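Soluble lytic murein transglycosylase (Pseudomonas aeruginosa, PDB 5OHU) cleaves the glycan strands of peptidoglycan as a lytic transglycosylase, acting both from strand ends and within strands during turnover of the bacterial cell wall. Local coordinates at residues Q30-Y34 with A55-L61; S46-M50 with L65-E69; L70-L74 with L98-W102; R427-H431 with F455-S460. All coordinates share one frame; numbering follows the deposited sequence.

Contact 1 of 4, residues Q30-Y34 with A55-L61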
loop_
_atom_site.group_PDB
_atom_site.type_symbol
_atom_site.label_atom_id
_atom_site.label_comp_id
_atom_site.label_asym_id
_atom_site.label_seq_id
_atom_site.Cartn_x
_atom_site.Cartn_y
_atom_site.Cartn_z
ATOM N N GLN A 30 20.702 38.162 -1.882
ATOM C CA GLN A 30 20.031 37.251 -0.956
ATOM C C GLN A 30 18.706 37.891 -0.555
ATOM O O GLN A 30 18.523 38.401 0.553
ATOM C CB GLN A 30 20.910 36.955 0.247
ATOM C CG GLN A 30 20.295 35.971 1.214
ATOM C CD GLN A 30 21.257 35.587 2.312
ATOM O OE1 GLN A 30 22.356 36.137 2.408
ATOM N NE2 GLN A 30 20.852 34.638 3.149
ATOM N N ARG A 31 17.769 37.862 -1.499
ATOM C CA ARG A 31 16.447 38.447 -1.322
ATOM C C ARG A 31 15.739 37.906 -0.084
ATOM O O ARG A 31 15.439 36.706 0.007
ATOM C CB ARG A 31 15.608 38.195 -2.577
ATOM C CG ARG A 31 15.598 36.746 -3.023
ATOM C CD ARG A 31 15.093 36.600 -4.438
ATOM N NE ARG A 31 16.100 37.003 -5.409
ATOM C CZ ARG A 31 15.826 37.412 -6.642
ATOM N NH1 ARG A 31 16.816 37.759 -7.455
ATOM N NH2 ARG A 31 14.567 37.482 -7.059
ATOM N N ARG A 32 15.476 38.787 0.882
ATOM C CA ARG A 32 14.778 38.401 2.098
ATOM C C ARG A 32 13.400 39.061 2.208
ATOM O O ARG A 32 12.764 39.028 3.272
ATOM C CB ARG A 32 15.665 38.681 3.307
ATOM C CG ARG A 32 15.110 38.160 4.609
ATOM C CD ARG A 32 14.506 36.742 4.541
ATOM N NE ARG A 32 15.270 35.710 3.822
ATOM C CZ ARG A 32 14.989 35.200 2.620
ATOM N NH1 ARG A 32 13.893 35.563 1.971
ATOM N NH2 ARG A 32 15.782 34.261 2.110
ATOM N N LEU A 33 12.906 39.638 1.114
ATOM C CA LEU A 33 11.521 40.085 1.070
ATOM C C LEU A 33 10.549 38.950 1.348
ATOM O O LEU A 33 9.415 39.201 1.775
ATOM C CB LEU A 33 11.223 40.690 -0.296
ATOM C CG LEU A 33 12.283 41.675 -0.771
ATOM C CD1 LEU A 33 12.218 41.830 -2.271
ATOM C CD2 LEU A 33 12.081 43.012 -0.084
ATOM N N TYR A 34 10.981 37.709 1.118
ATOM C CA TYR A 34 10.083 36.567 1.211
ATOM C C TYR A 34 9.674 36.286 2.655
ATOM O O TYR A 34 8.480 36.152 2.947
ATOM C CB TYR A 34 10.744 35.358 0.549
ATOM C CG TYR A 34 9.984 34.076 0.681
ATOM C CD1 TYR A 34 8.923 33.767 -0.167
ATOM C CD2 TYR A 34 10.308 33.184 1.672
ATOM C CE1 TYR A 34 8.221 32.586 -0.026
ATOM C CE2 TYR A 34 9.606 31.998 1.822
ATOM C CZ TYR A 34 8.564 31.711 0.969
ATOM O OH TYR A 34 7.889 30.529 1.096
ATOM N N ALA A 55 9.882 42.354 -7.276
ATOM C CA ALA A 55 11.195 42.065 -6.712
ATOM C C ALA A 55 11.396 40.596 -6.367
ATOM O O ALA A 55 12.511 40.213 -5.999
ATOM C CB ALA A 55 11.422 42.901 -5.459
ATOM N N LEU A 56 10.353 39.767 -6.453
ATOM C CA LEU A 56 10.486 38.349 -6.139
ATOM C C LEU A 56 9.939 37.451 -7.242
ATOM O O LEU A 56 9.701 36.266 -6.997
ATOM C CB LEU A 56 9.799 38.018 -4.810
ATOM C CG LEU A 56 10.487 38.515 -3.537
ATOM C CD1 LEU A 56 9.647 38.174 -2.322
ATOM C CD2 LEU A 56 11.863 37.909 -3.413
ATOM N N ARG A 57 9.740 37.974 -8.454
ATOM C CA ARG A 57 9.213 37.116 -9.510
ATOM C C ARG A 57 10.218 36.041 -9.928
ATOM O O ARG A 57 9.863 35.129 -10.684
ATOM C CB ARG A 57 8.750 37.971 -10.707
ATOM C CG ARG A 57 8.069 37.167 -11.838
ATOM C CD ARG A 57 6.693 37.693 -12.263
ATOM N NE ARG A 57 6.654 39.146 -12.449
ATOM C CZ ARG A 57 5.616 39.923 -12.147
ATOM N NH1 ARG A 57 5.697 41.241 -12.370
ATOM N NH2 ARG A 57 4.517 39.375 -11.626
ATOM N N ASP A 58 11.451 36.096 -9.423
ATOM C CA ASP A 58 12.429 35.058 -9.710
ATOM C C ASP A 58 12.700 34.126 -8.539
ATOM O O ASP A 58 13.196 33.017 -8.763
ATOM C CB ASP A 58 13.755 35.678 -10.180
ATOM C CG ASP A 58 13.787 35.904 -11.682
ATOM O OD1 ASP A 58 12.788 35.572 -12.358
ATOM O OD2 ASP A 58 14.810 36.405 -12.190
ATOM N N TYR A 59 12.385 34.535 -7.313
ATOM C CA TYR A 59 12.556 33.649 -6.166
ATOM C C TYR A 59 11.585 32.473 -6.272
ATOM O O TYR A 59 10.387 32.683 -6.513
ATOM C CB TYR A 59 12.335 34.416 -4.867
ATOM C CG TYR A 59 12.678 33.647 -3.609
ATOM C CD1 TYR A 59 13.980 33.233 -3.354
ATOM C CD2 TYR A 59 11.704 33.355 -2.664
ATOM C CE1 TYR A 59 14.297 32.533 -2.193
ATOM C CE2 TYR A 59 12.011 32.664 -1.506
ATOM C CZ TYR A 59 13.309 32.255 -1.275
ATOM O OH TYR A 59 13.609 31.568 -0.123
ATOM N N PRO A 60 12.060 31.232 -6.117
ATOM C CA PRO A 60 11.207 30.072 -6.426
ATOM C C PRO A 60 10.020 29.887 -5.494
ATOM O O PRO A 60 8.997 29.354 -5.937
ATOM C CB PRO A 60 12.183 28.890 -6.335
ATOM C CG PRO A 60 13.515 29.490 -6.629
ATOM C CD PRO A 60 13.480 30.859 -6.004
ATOM N N LEU A 61 10.114 30.288 -4.226
ATOM C CA LEU A 61 9.008 30.094 -3.294
ATOM C C LEU A 61 7.897 31.138 -3.427
ATOM O O LEU A 61 6.852 30.997 -2.780
ATOM C CB LEU A 61 9.538 30.092 -1.859
ATOM C CG LEU A 61 10.598 29.036 -1.536
ATOM C CD1 LEU A 61 10.796 28.975 -0.039
ATOM C CD2 LEU A 61 10.192 27.662 -2.094
#
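At the start of the all-helical superhelix that forms the ring of this Slt70-like enzyme, Arg-31, Leu-33 and Tyr-34, at the entry into helix 33-41, close on the loop 55-61 that leads into helix 62-72. Tyr-59 points its CE2 corner at one face of the Tyr-34 ring, near the rim, with CE2 3.3 Å from Tyr-34 CG. The two ring planes are inclined at 56°, an oblique pairing. Farther out on the same ring, Leu-61 CB lies 3.4 Å from Tyr-34 CE1. Leu-56 splits its methyls: CD1 lies 3.6 Å from Leu-33 CB, while CD2 lies 3.6 Å from Arg-31 CD. Beside it Leu-33 CD1 presses tightly on Ala-55 CB, at 3.5 Å. Arg-31 runs antiparallel to Tyr-59, its CD 3.5 Å from Tyr-59 CB; chi1 of 51° and a bend at chi3 leave the guanidinium and Tyr-59 ring planes 17° apart, the packing itself being made by CD. Polar ends look elsewhere: Tyr-34 OH bonds Lys-38, Tyr-59 OH weakly bonds Glu-415, and Arg-32 pairs with Asp-35. Helix 408-418 covers Leu-61, and Arg-419 touches both tyrosines. The junction is thus held by carbon packing, even from Arg-31, which has a weak, long ion pair with Glu-29; with Arg-31 NH2 5.2 Å from Asp-58 OD2, any pull from that acid is probably modest.

Contact 2 of 4, residues S46-M50 with L65-E69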
loop_
_atom_site.group_PDB
_atom_site.type_symbol
_atom_site.label_atom_id
_atom_site.label_comp_id
_atom_site.label_asym_id
_atom_site.label_seq_id
_atom_site.Cartn_x
_atom_site.Cartn_y
_atom_site.Cartn_z
ATOM N N SER A 46 -1.480 41.455 3.824
ATOM C CA SER A 46 -1.006 41.161 2.479
ATOM C C SER A 46 -0.248 42.320 1.827
ATOM O O SER A 46 0.175 42.191 0.676
ATOM C CB SER A 46 -2.185 40.735 1.586
ATOM O OG SER A 46 -3.120 41.778 1.370
ATOM N N ALA A 47 -0.042 43.440 2.527
ATOM C CA ALA A 47 0.602 44.581 1.877
ATOM C C ALA A 47 2.060 44.308 1.509
ATOM O O ALA A 47 2.441 44.581 0.355
ATOM C CB ALA A 47 0.455 45.836 2.748
ATOM N N PRO A 48 2.922 43.797 2.402
ATOM C CA PRO A 48 4.311 43.537 1.970
ATOM C C PRO A 48 4.411 42.594 0.779
ATOM O O PRO A 48 5.233 42.827 -0.115
ATOM C CB PRO A 48 4.969 42.950 3.229
ATOM C CG PRO A 48 4.182 43.503 4.349
ATOM C CD PRO A 48 2.759 43.558 3.850
ATOM N N TYR A 49 3.590 41.544 0.730
ATOM C CA TYR A 49 3.664 40.618 -0.394
ATOM C C TYR A 49 3.412 41.330 -1.725
ATOM O O TYR A 49 4.170 41.144 -2.684
ATOM C CB TYR A 49 2.685 39.457 -0.201
ATOM C CG TYR A 49 2.266 38.856 -1.516
ATOM C CD1 TYR A 49 3.139 38.065 -2.256
ATOM C CD2 TYR A 49 1.017 39.132 -2.051
ATOM C CE1 TYR A 49 2.766 37.550 -3.487
ATOM C CE2 TYR A 49 0.635 38.621 -3.276
ATOM C CZ TYR A 49 1.507 37.831 -3.990
ATOM O OH TYR A 49 1.097 37.337 -5.210
ATOM N N MET A 50 2.344 42.146 -1.806
ATOM C CA MET A 50 2.058 42.860 -3.055
ATOM C C MET A 50 3.173 43.811 -3.427
ATOM O O MET A 50 3.396 44.059 -4.614
ATOM C CB MET A 50 0.765 43.674 -2.992
ATOM C CG MET A 50 -0.362 43.085 -2.196
ATOM S SD MET A 50 -1.196 41.746 -3.083
ATOM C CE MET A 50 -1.329 42.368 -4.738
ATOM N N LEU A 65 3.466 32.405 -1.520
ATOM C CA LEU A 65 2.833 33.588 -0.942
ATOM C C LEU A 65 1.649 34.036 -1.786
ATOM O O LEU A 65 0.569 34.321 -1.257
ATOM C CB LEU A 65 3.842 34.722 -0.796
ATOM C CG LEU A 65 5.059 34.404 0.077
ATOM C CD1 LEU A 65 5.960 35.641 0.198
ATOM C CD2 LEU A 65 4.632 33.905 1.453
ATOM N N ALA A 66 1.850 34.125 -3.102
ATOM C CA ALA A 66 0.740 34.343 -4.018
ATOM C C ALA A 66 -0.414 33.396 -3.722
ATOM O O ALA A 66 -1.579 33.806 -3.701
ATOM C CB ALA A 66 1.219 34.165 -5.459
ATOM N N TYR A 67 -0.108 32.123 -3.482
ATOM C CA TYR A 67 -1.157 31.145 -3.230
ATOM C C TYR A 67 -1.923 31.479 -1.958
ATOM O O TYR A 67 -3.154 31.409 -1.928
ATOM C CB TYR A 67 -0.548 29.747 -3.144
ATOM C CG TYR A 67 -1.539 28.668 -2.807
ATOM C CD1 TYR A 67 -1.878 28.392 -1.484
ATOM C CD2 TYR A 67 -2.137 27.920 -3.805
ATOM C CE1 TYR A 67 -2.782 27.396 -1.171
ATOM C CE2 TYR A 67 -3.044 26.931 -3.502
ATOM C CZ TYR A 67 -3.362 26.671 -2.181
ATOM O OH TYR A 67 -4.258 25.669 -1.886
ATOM N N ASP A 68 -1.210 31.804 -0.879
ATOM C CA ASP A 68 -1.896 32.114 0.371
ATOM C C ASP A 68 -2.750 33.365 0.222
ATOM O O ASP A 68 -3.902 33.407 0.668
ATOM C CB ASP A 68 -0.887 32.286 1.506
ATOM C CG ASP A 68 -0.046 31.048 1.736
ATOM O OD1 ASP A 68 -0.559 29.924 1.559
ATOM O OD2 ASP A 68 1.140 31.204 2.094
ATOM N N GLU A 69 -2.202 34.392 -0.419
ATOM C CA GLU A 69 -2.929 35.649 -0.549
ATOM C C GLU A 69 -4.190 35.470 -1.382
ATOM O O GLU A 69 -5.267 35.951 -1.009
ATOM C CB GLU A 69 -2.009 36.701 -1.153
ATOM C CG GLU A 69 -2.391 38.126 -0.819
ATOM C CD GLU A 69 -3.428 38.687 -1.765
ATOM O OE1 GLU A 69 -3.594 38.118 -2.865
ATOM O OE2 GLU A 69 -4.072 39.698 -1.404
#
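Tyr-49 lies broadside against helix 62-72, one face of its ring over the backbone of Leu-65 and its hydroxyl end reaching Ala-66. Leu-65 and Tyr-49 run past each other in opposite directions, with Leu-65 CB 3.7 Å from Tyr-49 CD1. At the far end Tyr-49 OH sits 3.2 Å from Ala-66 CB. Glu-69 crosses the ring at about a right angle along its chain, its CG 3.8 Å from Tyr-49 CD2, yet its carboxylate is turned to within 23° of the ring plane. These side chains fasten helix 47-52 to helix 62-72 in the N-terminal part of the alpha-superhelix, where helix 33-41 touches both through Leu-41 on Tyr-49 and Ala-37 on Leu-65. A bend at chi2 (-85°) brings the Glu-69 carboxylate back toward Ser-46 and Met-50. Ser-46 CB packs 3.6 Å from Glu-69 CG, and Met-50 SD lies across the carboxylate, 3.9 Å from Glu-69 OE2. That oxygen of the buried acid makes a salt bridge with Arg-73, which would favour the ionised form.

Contact 3 of 4, residues L70-L74 with L98-W102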
loop_
_atom_site.group_PDB
_atom_site.type_symbol
_atom_site.label_atom_id
_atom_site.label_comp_id
_atom_site.label_asym_id
_atom_site.label_seq_id
_atom_site.Cartn_x
_atom_site.Cartn_y
_atom_site.Cartn_z
ATOM N N LEU A 70 -4.087 34.750 -2.496
ATOM C CA LEU A 70 -5.265 34.520 -3.322
ATOM C C LEU A 70 -6.305 33.695 -2.575
ATOM O O LEU A 70 -7.509 33.966 -2.666
ATOM C CB LEU A 70 -4.864 33.829 -4.624
ATOM C CG LEU A 70 -5.992 33.644 -5.639
ATOM C CD1 LEU A 70 -6.551 35.018 -6.017
ATOM C CD2 LEU A 70 -5.506 32.888 -6.869
ATOM N N THR A 71 -5.858 32.689 -1.821
ATOM C CA THR A 71 -6.797 31.818 -1.121
ATOM C C THR A 71 -7.590 32.607 -0.084
ATOM O O THR A 71 -8.809 32.426 0.054
ATOM C CB THR A 71 -6.030 30.659 -0.490
ATOM O OG1 THR A 71 -5.501 29.851 -1.541
ATOM C CG2 THR A 71 -6.947 29.784 0.387
ATOM N N HIS A 72 -6.927 33.538 0.602
ATOM C CA HIS A 72 -7.602 34.312 1.636
ATOM C C HIS A 72 -8.753 35.142 1.071
ATOM O O HIS A 72 -9.811 35.238 1.696
ATOM C CB HIS A 72 -6.612 35.215 2.369
ATOM C CG HIS A 72 -7.262 36.060 3.416
ATOM N ND1 HIS A 72 -7.958 35.518 4.476
ATOM C CD2 HIS A 72 -7.370 37.404 3.540
ATOM C CE1 HIS A 72 -8.444 36.492 5.223
ATOM N NE2 HIS A 72 -8.103 37.647 4.678
ATOM N N ARG A 73 -8.571 35.769 -0.096
ATOM C CA ARG A 73 -9.618 36.603 -0.673
ATOM C C ARG A 73 -10.284 35.937 -1.867
ATOM O O ARG A 73 -10.795 36.612 -2.766
ATOM C CB ARG A 73 -9.080 37.979 -1.057
ATOM C CG ARG A 73 -7.890 37.963 -1.938
ATOM C CD ARG A 73 -7.554 39.387 -2.371
ATOM N NE ARG A 73 -6.370 39.380 -3.217
ATOM C CZ ARG A 73 -6.390 39.133 -4.521
ATOM N NH1 ARG A 73 -7.545 38.896 -5.137
ATOM N NH2 ARG A 73 -5.256 39.130 -5.208
ATOM N N LEU A 74 -10.320 34.611 -1.864
ATOM C CA LEU A 74 -10.773 33.892 -3.043
ATOM C C LEU A 74 -12.241 34.183 -3.352
ATOM O O LEU A 74 -12.635 34.215 -4.526
ATOM C CB LEU A 74 -10.520 32.400 -2.841
ATOM C CG LEU A 74 -11.017 31.473 -3.943
ATOM C CD1 LEU A 74 -10.078 31.623 -5.122
ATOM C CD2 LEU A 74 -10.986 30.051 -3.443
ATOM N N LEU A 98 -6.861 24.682 -4.040
ATOM C CA LEU A 98 -7.366 25.919 -4.612
ATOM C C LEU A 98 -8.471 25.642 -5.623
ATOM O O LEU A 98 -9.464 26.377 -5.678
ATOM C CB LEU A 98 -6.223 26.711 -5.252
ATOM C CG LEU A 98 -6.602 27.960 -6.069
ATOM C CD1 LEU A 98 -7.464 28.920 -5.264
ATOM C CD2 LEU A 98 -5.372 28.671 -6.616
ATOM N N LYS A 99 -8.331 24.587 -6.434
ATOM C CA LYS A 99 -9.375 24.327 -7.425
ATOM C C LYS A 99 -10.647 23.851 -6.752
ATOM O O LYS A 99 -11.752 24.239 -7.154
ATOM C CB LYS A 99 -8.913 23.300 -8.455
ATOM C CG LYS A 99 -7.709 23.743 -9.290
ATOM C CD LYS A 99 -7.451 22.758 -10.452
ATOM C CE LYS A 99 -8.584 22.805 -11.495
ATOM N NZ LYS A 99 -8.269 22.041 -12.766
ATOM N N LEU A 100 -10.510 23.007 -5.726
ATOM C CA LEU A 100 -11.674 22.560 -4.973
ATOM C C LEU A 100 -12.468 23.744 -4.440
ATOM O O LEU A 100 -13.682 23.853 -4.667
ATOM C CB LEU A 100 -11.228 21.654 -3.825
ATOM C CG LEU A 100 -12.315 21.251 -2.842
ATOM C CD1 LEU A 100 -13.355 20.405 -3.531
ATOM C CD2 LEU A 100 -11.696 20.506 -1.645
ATOM N N ARG A 101 -11.784 24.659 -3.757
ATOM C CA ARG A 101 -12.444 25.816 -3.159
ATOM C C ARG A 101 -13.069 26.723 -4.212
ATOM O O ARG A 101 -14.215 27.160 -4.072
ATOM C CB ARG A 101 -11.433 26.595 -2.338
ATOM C CG ARG A 101 -11.297 26.064 -0.975
ATOM C CD ARG A 101 -9.956 26.381 -0.431
ATOM N NE ARG A 101 -9.768 25.615 0.791
ATOM C CZ ARG A 101 -8.637 25.563 1.469
ATOM N NH1 ARG A 101 -7.585 26.224 1.019
ATOM N NH2 ARG A 101 -8.576 24.829 2.571
ATOM N N TRP A 102 -12.327 27.022 -5.271
ATOM C CA TRP A 102 -12.864 27.883 -6.318
ATOM C C TRP A 102 -14.049 27.232 -7.030
ATOM O O TRP A 102 -15.106 27.857 -7.186
ATOM C CB TRP A 102 -11.763 28.235 -7.299
ATOM C CG TRP A 102 -12.159 29.252 -8.265
ATOM C CD1 TRP A 102 -12.744 30.448 -7.999
ATOM C CD2 TRP A 102 -12.004 29.181 -9.683
ATOM N NE1 TRP A 102 -12.978 31.126 -9.169
ATOM C CE2 TRP A 102 -12.521 30.371 -10.217
ATOM C CE3 TRP A 102 -11.483 28.217 -10.551
ATOM C CZ2 TRP A 102 -12.528 30.635 -11.584
ATOM C CZ3 TRP A 102 -11.481 28.479 -11.899
ATOM C CH2 TRP A 102 -11.997 29.680 -12.406
HETATM O O HOH W 1 -6.602 27.069 -1.541
#
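The last turn of helix 62-72 and the residues just after it run in the same direction as helix 95-108, Thr-71 facing Leu-98 with CA atoms 6.9 Å apart and Leu-74 facing Trp-102 at 7.2 Å between CA atoms. Leu-74 carries most of the contact. With CG anti to the backbone N (chi1 176°), it sends both methyls across: CD1 comes 3.8 Å from Leu-98 CD1, and CD2 lies 3.7 Å from Arg-101 CB. The same CD1 approaches the Trp-102 indole at its CD1 (4.1 Å), the two side chains crossing at about a right angle. Helix 79-88, which lies between the two helices in sequence, packs against both, Phe-85 touching Leu-70 and Leu-98, consistent with the helix-by-helix stacking of an alpha-superhelix. On the more exposed side the apolar seam gives way to a water. It donates to Thr-71 OG1 (3.0 Å) and accepts from Arg-101 NH1 (2.9 Å), while the threonine hydroxyl also bonds the Tyr-67 carbonyl one turn back. The extended Arg-101 chain carries its guanidinium over to the threonine, where CG2 touches it. Tyr-118 adds an edge-to-face ring contact with Trp-102.

Contact 4 of 4, residues R427-H431 with F455-S460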
loop_
_atom_site.group_PDB
_atom_site.type_symbol
_atom_site.label_atom_id
_atom_site.label_comp_id
_atom_site.label_asym_id
_atom_site.label_seq_id
_atom_site.Cartn_x
_atom_site.Cartn_y
_atom_site.Cartn_z
ATOM N N ARG A 427 7.352 17.283 -0.125
ATOM C CA ARG A 427 6.103 17.326 -0.878
ATOM C C ARG A 427 6.335 17.807 -2.308
ATOM O O ARG A 427 5.787 17.231 -3.254
ATOM C CB ARG A 427 5.071 18.206 -0.173
ATOM C CG ARG A 427 3.693 18.082 -0.800
ATOM C CD ARG A 427 2.658 18.985 -0.152
ATOM N NE ARG A 427 2.414 18.649 1.246
ATOM C CZ ARG A 427 2.854 19.367 2.273
ATOM N NH1 ARG A 427 3.554 20.473 2.057
ATOM N NH2 ARG A 427 2.583 18.987 3.516
ATOM N N GLU A 428 7.139 18.857 -2.490
ATOM C CA GLU A 428 7.533 19.252 -3.838
ATOM C C GLU A 428 8.152 18.081 -4.578
ATOM O O GLU A 428 7.770 17.752 -5.713
ATOM C CB GLU A 428 8.536 20.407 -3.789
ATOM C CG GLU A 428 7.937 21.782 -3.539
ATOM C CD GLU A 428 7.086 22.305 -4.699
ATOM O OE1 GLU A 428 6.416 23.350 -4.495
ATOM O OE2 GLU A 428 7.084 21.690 -5.802
ATOM N N TRP A 429 9.121 17.437 -3.928
ATOM C CA TRP A 429 9.877 16.369 -4.565
ATOM C C TRP A 429 8.956 15.250 -5.029
ATOM O O TRP A 429 9.063 14.777 -6.164
ATOM C CB TRP A 429 10.919 15.851 -3.582
ATOM C CG TRP A 429 12.133 15.299 -4.202
ATOM C CD1 TRP A 429 12.414 13.982 -4.424
ATOM C CD2 TRP A 429 13.266 16.044 -4.668
ATOM N NE1 TRP A 429 13.652 13.862 -5.015
ATOM C CE2 TRP A 429 14.197 15.111 -5.175
ATOM C CE3 TRP A 429 13.575 17.406 -4.727
ATOM C CZ2 TRP A 429 15.424 15.498 -5.712
ATOM C CZ3 TRP A 429 14.791 17.790 -5.260
ATOM C CH2 TRP A 429 15.703 16.838 -5.746
ATOM N N TYR A 430 8.030 14.827 -4.164
ATOM C CA TYR A 430 7.149 13.702 -4.479
ATOM C C TYR A 430 6.106 14.078 -5.518
ATOM O O TYR A 430 5.767 13.263 -6.379
ATOM C CB TYR A 430 6.442 13.193 -3.220
ATOM C CG TYR A 430 7.346 12.548 -2.191
ATOM C CD1 TYR A 430 8.672 12.234 -2.487
ATOM C CD2 TYR A 430 6.868 12.254 -0.921
ATOM C CE1 TYR A 430 9.497 11.651 -1.535
ATOM C CE2 TYR A 430 7.677 11.665 0.032
ATOM C CZ TYR A 430 8.988 11.365 -0.276
ATOM O OH TYR A 430 9.771 10.780 0.691
ATOM N N HIS A 431 5.552 15.289 -5.426
ATOM C CA HIS A 431 4.570 15.715 -6.415
ATOM C C HIS A 431 5.207 15.819 -7.793
ATOM O O HIS A 431 4.657 15.315 -8.780
ATOM C CB HIS A 431 3.926 17.039 -5.996
ATOM C CG HIS A 431 2.865 17.521 -6.938
ATOM N ND1 HIS A 431 1.628 16.919 -7.039
ATOM C CD2 HIS A 431 2.856 18.549 -7.823
ATOM C CE1 HIS A 431 0.904 17.555 -7.943
ATOM N NE2 HIS A 431 1.626 18.546 -8.434
ATOM N N PHE A 455 15.671 8.154 1.382
ATOM C CA PHE A 455 14.360 7.646 0.971
ATOM C C PHE A 455 13.835 8.330 -0.284
ATOM O O PHE A 455 13.396 7.619 -1.205
ATOM C CB PHE A 455 13.358 7.735 2.121
ATOM C CG PHE A 455 11.996 7.213 1.769
ATOM C CD1 PHE A 455 11.858 5.992 1.121
ATOM C CD2 PHE A 455 10.859 7.937 2.076
ATOM C CE1 PHE A 455 10.607 5.508 0.783
ATOM C CE2 PHE A 455 9.608 7.462 1.749
ATOM C CZ PHE A 455 9.477 6.246 1.099
ATOM N N PRO A 456 13.824 9.664 -0.400
ATOM C CA PRO A 456 13.461 10.257 -1.701
ATOM C C PRO A 456 14.243 9.652 -2.859
ATOM O O PRO A 456 13.662 9.337 -3.901
ATOM C CB PRO A 456 13.774 11.746 -1.502
ATOM C CG PRO A 456 13.589 11.968 -0.043
ATOM C CD PRO A 456 14.082 10.704 0.618
ATOM N N ALA A 457 15.554 9.468 -2.689
ATOM C CA ALA A 457 16.362 8.858 -3.736
ATOM C C ALA A 457 15.917 7.426 -4.015
ATOM O O ALA A 457 15.748 7.038 -5.180
ATOM C CB ALA A 457 17.840 8.903 -3.341
ATOM N N ILE A 458 15.722 6.628 -2.958
ATOM C CA ILE A 458 15.238 5.256 -3.119
ATOM C C ILE A 458 13.874 5.248 -3.801
ATOM O O ILE A 458 13.613 4.437 -4.699
ATOM C CB ILE A 458 15.185 4.554 -1.746
ATOM C CG1 ILE A 458 16.600 4.198 -1.258
ATOM C CG2 ILE A 458 14.254 3.325 -1.790
ATOM C CD1 ILE A 458 16.686 3.914 0.236
ATOM N N ARG A 459 12.984 6.152 -3.382
ATOM C CA ARG A 459 11.652 6.233 -3.973
ATOM C C ARG A 459 11.722 6.530 -5.473
ATOM O O ARG A 459 11.050 5.878 -6.278
ATOM C CB ARG A 459 10.839 7.291 -3.227
ATOM C CG ARG A 459 9.392 7.420 -3.629
ATOM C CD ARG A 459 8.717 8.450 -2.737
ATOM N NE ARG A 459 7.438 8.906 -3.269
ATOM C CZ ARG A 459 6.262 8.383 -2.941
ATOM N NH1 ARG A 459 6.196 7.375 -2.078
ATOM N NH2 ARG A 459 5.149 8.868 -3.478
ATOM N N SER A 460 12.561 7.489 -5.872
ATOM C CA SER A 460 12.640 7.857 -7.284
ATOM C C SER A 460 13.221 6.723 -8.117
ATOM O O SER A 460 12.666 6.351 -9.158
ATOM C CB SER A 460 13.481 9.121 -7.459
ATOM O OG SER A 460 12.835 10.240 -6.898
HETATM O O HOH W 2 14.806 11.294 -5.653
#
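Arg-459 covers one face of the Tyr-430 ring, Pro-456 lies at the edge of that ring near its plane, and water 2 sits in plane at the edge of the Trp-429 indole. The arginine, extended from CG to NE, crosses the tyrosine at about a right angle and makes both a CH-pi contact from CD and a cation-pi contact from the guanidinium. Its CZ stands 4.4 Å from the ring centroid and 11° off the normal, although the guanidinium plane is tilted 36° from the ring. The NE atom is 3.6 Å from Tyr-430 CD1. Beyond the ring the phenol oxygen touches the Phe-455 side chain, Tyr-430 OH lying 3.3 Å from Phe-455 CD2. Trp-429 rests its CD1 3.9 Å from Pro-456 CB. Its indole NE1 donates to water 2 (2.9 Å from NE1), and this water donates in turn to Ser-460 OG at 2.6 Å. Ser-460 also bonds Gln-444, whose amide nitrogen holds the Trp-429 carbonyl, so both helices are tied to helix 438-450 through Gln-444. That helix also packs against the pair, Ala-448 touching Trp-429 and Pro-456. The axes of segments 427-431 and 455-460 approach to 11.1 Å, and their N-to-C directions differ by 6°; with one helix between them in sequence, this fits the TPR-like superhelical stacking of the L domain.

From the N terminus, contact 1 folds the entry of helix 33-41 onto the loop before helix 62-72, across 20 residues; contact 2 opens within that span and closes after it, so the two cross. They touch where Tyr-34 meets Leu-65. Contact 3 follows in series, carrying helix 62-72 on to helix 95-108 past helix 79-88, and shares that first helix with contact 2. Contact 4 comes more than 300 residues later and closes a 23-residue loop within the L domain. Yet its nearest atoms are about 6 Å from contact 1: Glu-428 bonds Tyr-64, and helix 408-418 touches Leu-61, joining the chain's beginning to the L domain as the ring closes.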